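PDB 2NLZ: cephalosporin acylase from Bacillus halodurans, which is probably an N-terminal-nucleophile amidohydrolase of the gamma-glutamyltranspeptidase family, named for removing acyl side chains from cephalosporins through their amide bonds. Local coordinates for residues 395-400 against 417-422; 89-94 against 116-121. The protein carries 1 engineered substitution. One frame throughout, in Å; residues are numbered along the deposited sequence.

Interaction 1 (395-400 against 417-422)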
# COMPACT_ATOMS: atom_id res chain seq x y z
N GLN D 395 -36.87 1.92 21.00
CA GLN D 395 -35.51 1.59 21.40
C GLN D 395 -35.44 0.41 22.37
O GLN D 395 -36.42 0.06 23.03
CB GLN D 395 -34.86 2.81 22.05
CG GLN D 395 -35.54 3.30 23.32
CD GLN D 395 -34.78 4.44 23.95
OE1 GLN D 395 -33.66 4.73 23.56
NE2 GLN D 395 -35.40 5.11 24.93
N ASN D 396 -34.27 -0.22 22.47
CA ASN D 396 -34.04 -1.24 23.50
C ASN D 396 -33.01 -0.83 24.55
O ASN D 396 -32.34 -1.67 25.13
CB ASN D 396 -33.73 -2.62 22.89
CG ASN D 396 -32.32 -2.72 22.32
OD1 ASN D 396 -31.80 -1.79 21.72
ND2 ASN D 396 -31.71 -3.88 22.49
N ARG D 397 -32.93 0.48 24.81
CA ARG D 397 -31.94 1.07 25.74
C ARG D 397 -31.86 0.45 27.14
O ARG D 397 -30.79 0.41 27.72
CB ARG D 397 -32.16 2.58 25.85
CG ARG D 397 -31.11 3.32 26.65
CD ARG D 397 -29.70 3.05 26.16
NE ARG D 397 -29.51 3.42 24.77
CZ ARG D 397 -28.33 3.45 24.17
NH1 ARG D 397 -27.23 3.13 24.85
NH2 ARG D 397 -28.25 3.81 22.89
N GLY D 398 -32.98 -0.04 27.67
CA GLY D 398 -33.02 -0.68 28.98
C GLY D 398 -32.17 -1.94 29.11
O GLY D 398 -31.91 -2.41 30.22
N HIS D 399 -31.73 -2.48 27.97
CA HIS D 399 -30.82 -3.62 27.94
C HIS D 399 -29.47 -3.31 28.61
O HIS D 399 -28.76 -4.23 29.04
CB HIS D 399 -30.62 -4.08 26.49
CG HIS D 399 -29.72 -5.27 26.35
ND1 HIS D 399 -30.18 -6.56 26.48
CD2 HIS D 399 -28.40 -5.36 26.07
CE1 HIS D 399 -29.18 -7.40 26.28
NE2 HIS D 399 -28.09 -6.70 26.03
N ASN D 400 -29.13 -2.02 28.72
CA ASN D 400 -27.89 -1.57 29.36
C ASN D 400 -27.88 -1.69 30.89
O ASN D 400 -26.82 -1.67 31.51
CB ASN D 400 -27.59 -0.11 28.97
CG ASN D 400 -26.72 0.00 27.73
OD1 ASN D 400 -25.65 -0.61 27.64
ND2 ASN D 400 -27.17 0.80 26.77
N THR D 417 -30.45 4.74 32.33
CA THR D 417 -29.25 3.90 32.38
C THR D 417 -28.00 4.55 31.80
O THR D 417 -28.07 5.56 31.09
CB THR D 417 -29.46 2.57 31.64
OG1 THR D 417 -28.25 1.82 31.66
CG2 THR D 417 -29.88 2.82 30.19
N TYR D 418 -26.85 3.94 32.13
CA TYR D 418 -25.60 4.11 31.41
C TYR D 418 -25.92 4.13 29.92
O TYR D 418 -26.49 3.18 29.39
CB TYR D 418 -24.68 2.93 31.75
CG TYR D 418 -23.31 2.94 31.09
CD1 TYR D 418 -23.13 2.39 29.83
CD2 TYR D 418 -22.20 3.45 31.75
CE1 TYR D 418 -21.88 2.38 29.22
CE2 TYR D 418 -20.95 3.45 31.16
CZ TYR D 418 -20.79 2.91 29.89
OH TYR D 418 -19.55 2.90 29.30
N HIS D 419 -25.55 5.23 29.27
CA HIS D 419 -25.92 5.48 27.88
C HIS D 419 -24.67 5.56 27.01
O HIS D 419 -23.72 6.24 27.37
CB HIS D 419 -26.72 6.78 27.77
CG HIS D 419 -27.89 6.68 26.85
ND1 HIS D 419 -27.78 6.75 25.48
CD2 HIS D 419 -29.21 6.53 27.11
CE1 HIS D 419 -28.97 6.64 24.93
NE2 HIS D 419 -29.86 6.50 25.90
N THR D 420 -24.69 4.88 25.86
CA THR D 420 -23.51 4.79 24.99
C THR D 420 -23.33 5.95 24.02
O THR D 420 -22.21 6.30 23.65
CB THR D 420 -23.51 3.49 24.17
OG1 THR D 420 -24.73 3.39 23.43
CG2 THR D 420 -23.33 2.29 25.09
N ILE D 421 -24.46 6.51 23.60
CA ILE D 421 -24.54 7.69 22.78
C ILE D 421 -23.84 8.89 23.42
O ILE D 421 -24.23 9.34 24.51
CB ILE D 421 -26.00 8.05 22.62
CG1 ILE D 421 -26.66 7.21 21.54
CG2 ILE D 421 -26.20 9.49 22.23
CD1 ILE D 421 -28.09 7.67 21.41
N ILE D 422 -22.82 9.41 22.75
CA ILE D 422 -22.09 10.56 23.28
C ILE D 422 -21.69 11.60 22.21
O ILE D 422 -20.87 11.34 21.33
CB ILE D 422 -20.84 10.13 24.14
CG1 ILE D 422 -19.81 9.33 23.32
CG2 ILE D 422 -21.27 9.34 25.39
CD1 ILE D 422 -18.45 9.17 24.00
O HOH W 1 -25.72 2.76 20.97
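Arg397 carries this contact by laying its guanidinium flat on the His419 imidazole: the two centres lie 3.7 Å apart and the planes differ by 19°. The overlap is offset toward the rim, with Arg397 NE above the His419 ring, so NE meets the pi face rather than bonding to NE2. Arg397 CD makes a CH-pi contact, 3.7 Å from the centroid of the His419 ring. At the guanidinium edge, Arg397 NH1 gives Thr420 OG1 a hydrogen bond of 2.9 Å, nearly straight (172°) and in plane; together with the stack it restrains the rotation of the group. A water 2.7 Å from Thr420 OG1 also receives a weak bond from Arg397 NH2. Nearer the backbone, Thr417 CG2 packs on Arg397 CG at 3.8 Å, and Asn400 CB packs against Thr417 OG1 (3.4 Å) and Tyr418 O.

The reach depends on CG standing anti to the backbone N (chi1 -173°), followed by bends at chi2 and chi3. In the 3-10 turn 397-400, Asn400 N bonds Arg397 O. Further out, Asn409 bonds Thr417 OG1, Phe73 meets the His419 ring edge-to-face, and Asp71 holds His419 NE2 weakly. The contact joins two parts of the loop between strands 392-393 and 424-428 of this gamma-glutamyltranspeptidase-family fold. Asp71 would tend to stabilise a protonated imidazole and the stacked guanidinium to oppose it, so the charge of His419 probably reflects that balance.

Interaction 2 (89-94 against 116-121)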
# COMPACT_ATOMS: atom_id res chain seq x y z
N GLY D 89 -34.49 9.05 28.05
CA GLY D 89 -35.66 8.73 28.83
C GLY D 89 -35.39 7.70 29.91
O GLY D 89 -34.46 6.90 29.80
N ARG D 90 -36.21 7.71 30.95
CA ARG D 90 -36.03 6.80 32.07
C ARG D 90 -36.81 5.50 31.89
O ARG D 90 -37.64 5.38 30.98
CB ARG D 90 -36.32 7.50 33.41
CG ARG D 90 -37.63 8.30 33.47
CD ARG D 90 -37.44 9.63 34.21
NE ARG D 90 -36.37 9.58 35.21
CZ ARG D 90 -35.64 10.63 35.60
NH1 ARG D 90 -34.69 10.45 36.50
NH2 ARG D 90 -35.83 11.84 35.09
N ALA D 91 -36.53 4.52 32.75
CA ALA D 91 -37.17 3.21 32.73
C ALA D 91 -38.60 3.33 33.20
O ALA D 91 -38.91 4.19 34.02
CB ALA D 91 -36.42 2.25 33.63
N PRO D 92 -39.49 2.46 32.68
CA PRO D 92 -40.88 2.41 33.13
C PRO D 92 -41.00 2.25 34.64
O PRO D 92 -40.17 1.58 35.26
CB PRO D 92 -41.43 1.17 32.43
CG PRO D 92 -40.62 1.05 31.22
CD PRO D 92 -39.24 1.48 31.61
N MET D 93 -42.03 2.85 35.22
CA MET D 93 -42.18 2.90 36.66
C MET D 93 -42.59 1.55 37.24
O MET D 93 -42.42 1.29 38.44
CB MET D 93 -43.18 3.99 37.06
CG MET D 93 -42.91 4.61 38.42
SD MET D 93 -41.35 5.52 38.48
CE MET D 93 -41.79 7.03 37.60
N SER D 94 -43.11 0.68 36.38
CA SER D 94 -43.42 -0.69 36.78
C SER D 94 -42.27 -1.69 36.54
O SER D 94 -42.38 -2.86 36.91
CB SER D 94 -44.72 -1.16 36.10
OG SER D 94 -44.69 -0.92 34.70
N PRO D 116 -37.09 -4.48 27.37
CA PRO D 116 -35.98 -3.52 27.48
C PRO D 116 -36.29 -2.09 27.00
O PRO D 116 -35.38 -1.27 26.90
CB PRO D 116 -34.92 -4.12 26.55
CG PRO D 116 -35.73 -4.72 25.46
CD PRO D 116 -36.99 -5.25 26.12
N VAL D 117 -37.55 -1.81 26.70
CA VAL D 117 -37.95 -0.49 26.22
C VAL D 117 -38.03 0.54 27.35
O VAL D 117 -38.78 0.36 28.31
CB VAL D 117 -39.31 -0.55 25.50
CG1 VAL D 117 -39.70 0.82 24.97
CG2 VAL D 117 -39.29 -1.58 24.38
N THR D 118 -37.25 1.61 27.24
CA THR D 118 -37.37 2.78 28.12
C THR D 118 -38.07 3.90 27.35
O THR D 118 -38.21 3.81 26.13
CB THR D 118 -35.98 3.26 28.60
OG1 THR D 118 -35.18 3.69 27.49
CG2 THR D 118 -35.29 2.14 29.33
N VAL D 119 -38.49 4.97 28.04
CA VAL D 119 -39.21 6.04 27.32
C VAL D 119 -38.31 6.70 26.28
O VAL D 119 -37.19 7.11 26.58
CB VAL D 119 -39.94 7.10 28.25
CG1 VAL D 119 -40.97 6.42 29.12
CG2 VAL D 119 -38.98 7.88 29.11
N PRO D 120 -38.79 6.73 25.02
CA PRO D 120 -38.09 7.41 23.94
C PRO D 120 -38.00 8.90 24.20
O PRO D 120 -39.03 9.58 24.20
CB PRO D 120 -39.00 7.16 22.73
CG PRO D 120 -39.80 5.98 23.08
CD PRO D 120 -40.02 6.08 24.55
N GLY D 121 -36.79 9.41 24.42
CA GLY D 121 -36.59 10.83 24.71
C GLY D 121 -36.37 11.79 23.55
O GLY D 121 -36.44 13.02 23.72
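Backbone hydrogen bonding between the loops comes down to one link: Val119 N donates to Arg90 O over 3.1 Å, with an N-H...O angle of 168°. The donor sits above the carbonyl plane, 25° out of it. A CA-H...O contact lies beside it, Gly89 CA approaching Val119 O at 3.2 Å, so Val119 engages the other loop through both its N-H and its carbonyl.

The touching parts run at 143° to each other, roughly antiparallel, but neither is a regular strand. In this gamma-glutamyltranspeptidase-family fold, 89-94 leaves strand 81-87 while 116-121 leads into helix 122-133, and the contact closes the excursion that contains helix 97-101.

Van der Waals packing flanks the hydrogen bond, much of it carbon against backbone carbonyl oxygen. Thr118 CG2, anti to its carbonyl carbon, meets Ala91 CA at 4.0 Å, and Val119 CG2 rests against the Arg90 backbone, 3.4 Å from Arg90 O. Farther along, the Pro92 ring lays CG and CD against Val117 O, with CG 3.5 Å away.

The Arg90 CB points away from 116-121, and its NE donates a hydrogen bond to Gly414 O. Pro92 and Val119 both touch Asp243 of helix 241-245.

Overall arrangement
Both contacts are buried, but the centre of interaction 1 lies about 10 Å from the centre of the chain, that of interaction 2 about 18 Å. They join different loops: 395-400 and 417-422 belong to one long loop, whereas 89-94 and 116-121 flank helix 97-101. Side chains dominate the first, through stacking and a charged donor; a main-chain hydrogen bond, a CA-H...O contact and side-chain carbons set against carbonyl oxygens make up the second. The contacts touch directly, their centres about 10 Å apart, with Gly398 N 2.8 Å from Pro116 O in a probable hydrogen bond. Asp71 is a second bridge, weakly hydrogen-bonded to Gln395 NE2 of interaction 1 and Gly89 N of interaction 2.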